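Outer envelope protein 64, mitochondrial (Arabidopsis thaliana, PDB 6HPG) probably serves as a chaperone receptor that mediates Hsp90-dependent targeting of proteins to mitochondria, the part described being its helical TPR domain. Local coordinates at residues A[7-12]-A[26-31]; A[76-81]-A[98-103]. One frame throughout, in Å; residues are numbered along the deposited sequence.

Interaction 1. Residues A[7-12]-A[26-31]; sequences EVMKEK and VNFYTE
This is an antiparallel helix-helix contact near the surface of the domain, between the two helices of the first TPR repeat: residues 7-12 lie on helix 2-18 and 26-31 on helix 22-35. The two short segments run at 166° to each other, and their axes come within 7.7 Å. No hydrogen bond crosses the gap, so the pairing rests on packing, most of it around the ring of Phe28. Phe28 has CG anti to its carbonyl carbon, and its ring lies against helix 2-18, where Lys12 CB sits over the centre of one face, 3.4 Å from the ring centroid and 5° off the normal, a CH-pi contact. The Lys12 chain then bends at chi2 (69°), laying its CG over the far end of the ring, 3.8 Å from Phe28 CZ, while the ammonium end leads away. Met9 comes to the edge of the same ring: its SD lies 4.0 Å from Phe28 CD1, near the ring plane, in a Met-aromatic contact. Bent at both chi2 and chi3, Met9 also runs alongside Glu31, whose CG is 3.8 Å from Met9 SD. Backbone joins in, with Met9 O 3.5 Å from Phe28 CB. On the inner side, Tyr29 CE1 meets Lys10 O obliquely at 3.4 Å; the Tyr29 hydroxyl is hydrogen-bonded to Asn14, and its side chain packs on an apolar group of the bound peptide. An alanine at Phe28 would remove the ring that Lys12 and Met9 share and would probably loosen the pairing of the two helices. The helices thus meet through the Phe28 ring, the Met9 thioether and the aliphatic stems of Lys12 and Glu31, their charges left at the tips, while the ammonium group of Lys10 hydrogen-bonds the peptide backbone.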
loop_
_atom_site.group_PDB
_atom_site.type_symbol
_atom_site.label_atom_id
_atom_site.label_comp_id
_atom_site.label_asym_id
_atom_site.label_seq_id
_atom_site.Cartn_x
_atom_site.Cartn_y
_atom_site.Cartn_z
ATOM N N GLU A 7 -14.921 6.478 7.091
ATOM C CA GLU A 7 -14.612 5.127 7.556
ATOM C C GLU A 7 -15.565 4.148 6.880
ATOM O O GLU A 7 -15.183 3.052 6.519
ATOM C CB GLU A 7 -14.746 5.011 9.073
ATOM C CG GLU A 7 -14.725 3.561 9.579
ATOM C CD GLU A 7 -13.411 2.838 9.321
ATOM O OE1 GLU A 7 -13.349 1.596 9.423
ATOM O OE2 GLU A 7 -12.411 3.500 9.028
ATOM N N VAL A 8 -16.805 4.572 6.664
ATOM C CA VAL A 8 -17.782 3.748 5.945
ATOM C C VAL A 8 -17.316 3.470 4.533
ATOM O O VAL A 8 -17.291 2.289 4.101
ATOM C CB VAL A 8 -19.216 4.348 6.036
ATOM C CG1 VAL A 8 -20.209 3.653 5.091
ATOM C CG2 VAL A 8 -19.699 4.247 7.490
ATOM N N MET A 9 -16.844 4.508 3.849
ATOM C CA MET A 9 -16.315 4.350 2.504
ATOM C C MET A 9 -15.067 3.425 2.524
ATOM O O MET A 9 -14.929 2.538 1.664
ATOM C CB MET A 9 -15.954 5.711 1.953
ATOM C CG MET A 9 -17.159 6.648 1.795
ATOM S SD MET A 9 -18.235 5.991 0.533
ATOM C CE MET A 9 -19.499 5.139 1.408
ATOM N N LYS A 10 -14.186 3.611 3.513
ATOM C CA LYS A 10 -13.076 2.712 3.634
ATOM C C LYS A 10 -13.536 1.281 3.740
ATOM O O LYS A 10 -13.056 0.413 2.981
ATOM C CB LYS A 10 -12.144 3.085 4.789
ATOM C CG LYS A 10 -10.896 2.191 4.826
ATOM C CD LYS A 10 -10.374 1.954 6.215
ATOM C CE LYS A 10 -11.294 1.025 6.988
ATOM N NZ LYS A 10 -10.629 0.640 8.274
ATOM N N GLU A 11 -14.500 1.029 4.619
ATOM C CA GLU A 11 -14.982 -0.341 4.817
ATOM C C GLU A 11 -15.607 -0.934 3.534
ATOM O O GLU A 11 -15.421 -2.106 3.259
ATOM C CB GLU A 11 -15.919 -0.424 6.025
ATOM C CG GLU A 11 -15.173 -0.052 7.324
ATOM C CD GLU A 11 -16.064 0.164 8.542
ATOM O OE1 GLU A 11 -17.305 0.088 8.426
ATOM O OE2 GLU A 11 -15.501 0.400 9.637
ATOM N N LYS A 12 -16.264 -0.104 2.728
ATOM C CA LYS A 12 -16.886 -0.533 1.453
ATOM C C LYS A 12 -15.789 -0.859 0.449
ATOM O O LYS A 12 -15.854 -1.846 -0.305
ATOM C CB LYS A 12 -17.801 0.582 0.896
ATOM C CG LYS A 12 -19.312 0.377 1.019
ATOM C CD LYS A 12 -19.888 0.436 2.415
ATOM C CE LYS A 12 -21.364 0.826 2.392
ATOM N NZ LYS A 12 -21.647 2.261 2.030
ATOM N N VAL A 26 -10.949 1.149 -5.504
ATOM C CA VAL A 26 -10.298 2.447 -5.789
ATOM C C VAL A 26 -11.287 3.605 -5.593
ATOM O O VAL A 26 -10.934 4.629 -5.041
ATOM C CB VAL A 26 -9.724 2.503 -7.253
ATOM C CG1 VAL A 26 -9.469 3.935 -7.758
ATOM C CG2 VAL A 26 -8.457 1.678 -7.398
ATOM N N ASN A 27 -12.493 3.443 -6.123
ATOM C CA ASN A 27 -13.481 4.491 -6.079
ATOM C C ASN A 27 -14.001 4.734 -4.654
ATOM O O ASN A 27 -14.169 5.892 -4.265
ATOM C CB ASN A 27 -14.612 4.198 -7.062
ATOM C CG ASN A 27 -14.170 4.397 -8.510
ATOM O OD1 ASN A 27 -13.332 5.239 -8.785
ATOM N ND2 ASN A 27 -14.755 3.640 -9.435
ATOM N N PHE A 28 -14.191 3.666 -3.876
ATOM C CA PHE A 28 -14.570 3.822 -2.468
ATOM C C PHE A 28 -13.463 4.507 -1.669
ATOM O O PHE A 28 -13.749 5.401 -0.872
ATOM C CB PHE A 28 -14.973 2.470 -1.799
ATOM C CG PHE A 28 -16.392 2.033 -2.093
ATOM C CD1 PHE A 28 -17.461 2.882 -1.856
ATOM C CD2 PHE A 28 -16.664 0.758 -2.584
ATOM C CE1 PHE A 28 -18.760 2.498 -2.141
ATOM C CE2 PHE A 28 -17.963 0.377 -2.888
ATOM C CZ PHE A 28 -19.012 1.259 -2.662
ATOM N N TYR A 29 -12.213 4.152 -1.956
ATOM C CA TYR A 29 -11.076 4.653 -1.228
ATOM C C TYR A 29 -10.827 6.081 -1.610
ATOM O O TYR A 29 -10.450 6.899 -0.753
ATOM C CB TYR A 29 -9.846 3.781 -1.453
ATOM C CG TYR A 29 -9.893 2.344 -0.891
ATOM C CD1 TYR A 29 -10.401 2.057 0.376
ATOM C CD2 TYR A 29 -9.351 1.294 -1.605
ATOM C CE1 TYR A 29 -10.370 0.760 0.891
ATOM C CE2 TYR A 29 -9.319 0.031 -1.094
ATOM C CZ TYR A 29 -9.847 -0.243 0.146
ATOM O OH TYR A 29 -9.787 -1.549 0.634
ATOM N N THR A 30 -11.109 6.420 -2.868
ATOM C CA THR A 30 -11.014 7.834 -3.327
ATOM C C THR A 30 -11.971 8.752 -2.572
ATOM O O THR A 30 -11.618 9.878 -2.088
ATOM C CB THR A 30 -11.178 7.871 -4.850
ATOM O OG1 THR A 30 -10.071 7.150 -5.390
ATOM C CG2 THR A 30 -11.211 9.310 -5.458
ATOM N N GLU A 31 -13.162 8.246 -2.397
ATOM C CA GLU A 31 -14.174 8.965 -1.641
ATOM C C GLU A 31 -13.843 9.067 -0.142
ATOM O O GLU A 31 -14.120 10.127 0.467
ATOM C CB GLU A 31 -15.535 8.322 -1.846
ATOM C CG GLU A 31 -16.691 9.003 -1.141
ATOM C CD GLU A 31 -17.069 10.356 -1.737
ATOM O OE1 GLU A 31 -18.054 10.973 -1.259
ATOM O OE2 GLU A 31 -16.427 10.774 -2.693
#

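Interaction 2. Residues A[76-81]-A[98-103]; sequences AYLRRG and RHALVL
Tyr77 lies at the centre of this contact, and three side chains of segment 98-103 gather along it. His99 presents an edge to one face of the tyrosine ring: its CD2 stands 3.6 Å from Tyr77 CZ, offset toward the rim. The ring centroids are 4.9 Å apart and the planes meet at 64°, a tilted edge-to-face stack. Leu103, one helical turn further on, crosses Tyr77 at about a right angle and brings its CD1 to 3.5 Å from Tyr77 CE2. At the root of the ring, Ala100 CB lies 4.0 Å from Tyr77 CB. Leu78 reaches the same methyl at about a right angle to Tyr77 CB, its CD2 3.7 Å from Ala100 CB. Tyr77 and Ala100 are the pair whose CA atoms lie nearest across the segments, 5.6 Å apart. The first torsion of His99 sets up the stack: CG is anti to the backbone N (chi1 -159°), and the ring rises alongside Tyr77, the two pointing the same way. Further out, the Tyr77 hydroxyl is hydrogen-bonded to Lys71 O, just ahead of helix 74-86, which holds the far end of the ring, and Met67 of helix 56-69 also packs on Tyr77. Leu78 touches Asn107 and an apolar side chain of the bound peptide. Its neighbour Arg79, on another side of the helix, gives two hydrogen bonds to the peptide backbone through NH2. The segment axes approach to 8.7 Å and run at 166°. Such a pair of antiparallel helices, with a large aromatic of the first set against a small alanine of the second, is the helical hairpin of a TPR repeat, here the third, whose first helix also lines the peptide-binding groove.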
loop_
_atom_site.group_PDB
_atom_site.type_symbol
_atom_site.label_atom_id
_atom_site.label_comp_id
_atom_site.label_asym_id
_atom_site.label_seq_id
_atom_site.Cartn_x
_atom_site.Cartn_y
_atom_site.Cartn_z
ATOM N N ALA A 76 2.914 0.559 3.527
ATOM C CA ALA A 76 3.319 1.569 2.557
ATOM C C ALA A 76 4.691 1.286 1.926
ATOM O O ALA A 76 4.892 1.479 0.716
ATOM C CB ALA A 76 3.246 2.970 3.196
ATOM N N TYR A 77 5.633 0.799 2.746
ATOM C CA TYR A 77 6.937 0.405 2.287
ATOM C C TYR A 77 6.910 -0.894 1.440
ATOM O O TYR A 77 7.521 -0.964 0.350
ATOM C CB TYR A 77 7.939 0.336 3.462
ATOM C CG TYR A 77 8.087 1.659 4.120
ATOM C CD1 TYR A 77 8.832 2.703 3.523
ATOM C CD2 TYR A 77 7.440 1.928 5.283
ATOM C CE1 TYR A 77 8.898 3.967 4.105
ATOM C CE2 TYR A 77 7.496 3.183 5.865
ATOM C CZ TYR A 77 8.230 4.195 5.285
ATOM O OH TYR A 77 8.259 5.416 5.918
ATOM N N LEU A 78 6.214 -1.915 1.954
ATOM C CA LEU A 78 6.019 -3.190 1.234
ATOM C C LEU A 78 5.421 -2.987 -0.143
ATOM O O LEU A 78 5.926 -3.511 -1.124
ATOM C CB LEU A 78 5.100 -4.093 2.025
ATOM C CG LEU A 78 5.645 -4.565 3.394
ATOM C CD1 LEU A 78 4.676 -5.547 4.030
ATOM C CD2 LEU A 78 6.979 -5.243 3.250
ATOM N N ARG A 79 4.339 -2.207 -0.196
ATOM C CA ARG A 79 3.638 -1.870 -1.451
ATOM C C ARG A 79 4.409 -0.946 -2.418
ATOM O O ARG A 79 4.421 -1.222 -3.639
ATOM C CB ARG A 79 2.240 -1.307 -1.173
ATOM C CG ARG A 79 1.277 -2.390 -0.634
ATOM C CD ARG A 79 -0.104 -1.873 -0.228
ATOM N NE ARG A 79 -0.841 -2.999 0.306
ATOM C CZ ARG A 79 -1.649 -2.982 1.347
ATOM N NH1 ARG A 79 -1.930 -1.860 2.002
ATOM N NH2 ARG A 79 -2.193 -4.114 1.721
ATOM N N ARG A 80 5.052 0.117 -1.911
ATOM C CA ARG A 80 5.883 0.942 -2.785
ATOM C C ARG A 80 7.049 0.108 -3.324
ATOM O O ARG A 80 7.393 0.193 -4.517
ATOM C CB ARG A 80 6.400 2.197 -2.092
ATOM C CG ARG A 80 6.800 3.258 -3.106
ATOM C CD ARG A 80 7.128 4.607 -2.526
ATOM N NE ARG A 80 8.333 4.572 -1.701
ATOM C CZ ARG A 80 8.804 5.622 -1.035
ATOM N NH1 ARG A 80 9.894 5.497 -0.306
ATOM N NH2 ARG A 80 8.210 6.814 -1.127
ATOM N N GLY A 81 7.619 -0.712 -2.441
ATOM C CA GLY A 81 8.619 -1.707 -2.814
ATOM C C GLY A 81 8.216 -2.609 -3.956
ATOM O O GLY A 81 8.997 -2.817 -4.895
ATOM N N ARG A 98 13.881 -2.863 2.817
ATOM C CA ARG A 98 14.801 -2.821 3.975
ATOM C C ARG A 98 14.212 -2.015 5.088
ATOM O O ARG A 98 14.278 -2.412 6.252
ATOM C CB ARG A 98 16.180 -2.350 3.575
ATOM C CG ARG A 98 17.025 -3.499 2.988
ATOM C CD ARG A 98 18.254 -2.970 2.300
ATOM N NE ARG A 98 19.088 -4.029 1.737
ATOM C CZ ARG A 98 20.012 -3.851 0.792
ATOM N NH1 ARG A 98 20.261 -2.652 0.279
ATOM N NH2 ARG A 98 20.735 -4.889 0.371
ATOM N N HIS A 99 13.566 -0.897 4.733
ATOM C CA HIS A 99 12.939 -0.078 5.734
ATOM C C HIS A 99 11.721 -0.709 6.424
ATOM O O HIS A 99 11.491 -0.463 7.623
ATOM C CB HIS A 99 12.547 1.295 5.202
ATOM C CG HIS A 99 12.373 2.287 6.295
ATOM N ND1 HIS A 99 13.434 2.727 7.062
ATOM C CD2 HIS A 99 11.269 2.881 6.799
ATOM C CE1 HIS A 99 12.998 3.588 7.964
ATOM N NE2 HIS A 99 11.689 3.699 7.825
ATOM N N ALA A 100 10.947 -1.495 5.683
ATOM C CA ALA A 100 9.849 -2.230 6.274
ATOM C C ALA A 100 10.349 -3.140 7.379
ATOM O O ALA A 100 9.631 -3.358 8.367
ATOM C CB ALA A 100 9.144 -3.071 5.231
ATOM N N LEU A 101 11.540 -3.727 7.173
ATOM C CA LEU A 101 12.164 -4.635 8.161
ATOM C C LEU A 101 12.736 -3.899 9.361
ATOM O O LEU A 101 12.846 -4.470 10.454
ATOM C CB LEU A 101 13.216 -5.532 7.512
ATOM C CG LEU A 101 12.671 -6.623 6.592
ATOM C CD1 LEU A 101 13.743 -7.183 5.686
ATOM C CD2 LEU A 101 11.980 -7.769 7.325
ATOM N N VAL A 102 13.092 -2.640 9.160
ATOM C CA VAL A 102 13.434 -1.729 10.257
ATOM C C VAL A 102 12.236 -1.530 11.166
ATOM O O VAL A 102 12.386 -1.599 12.372
ATOM C CB VAL A 102 14.014 -0.358 9.746
ATOM C CG1 VAL A 102 14.102 0.710 10.832
ATOM C CG2 VAL A 102 15.368 -0.585 9.142
ATOM N N LEU A 103 11.060 -1.286 10.572
ATOM C CA LEU A 103 9.793 -1.114 11.308
ATOM C C LEU A 103 9.215 -2.467 11.817
ATOM O O LEU A 103 8.633 -2.534 12.885
ATOM C CB LEU A 103 8.742 -0.414 10.433
ATOM C CG LEU A 103 9.178 0.938 9.850
ATOM C CD1 LEU A 103 8.213 1.436 8.789
ATOM C CD2 LEU A 103 9.341 1.966 10.956
#

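Overall arrangement
Interactions 1 and 2 are the same kind of joint: each closes the antiparallel helix pair of one TPR repeat, the first and the third, at the same angle. They share no helix, lie on opposite sides of the chain's centre, about 24 Å apart between centres, and do not touch. Interaction 1 is a surface contact, covering more area and setting a phenylalanine ring and a methionine sulfur beside the aliphatic stems of lysine and glutamate. Interaction 2 is buried, smaller in area and built from aromatic, leucine and alanine groups. Helix 40-52 packs against residues of both; the bound peptide meets Lys10 and Tyr29 in the first, Leu78 and Arg79 of 76-81 in the second.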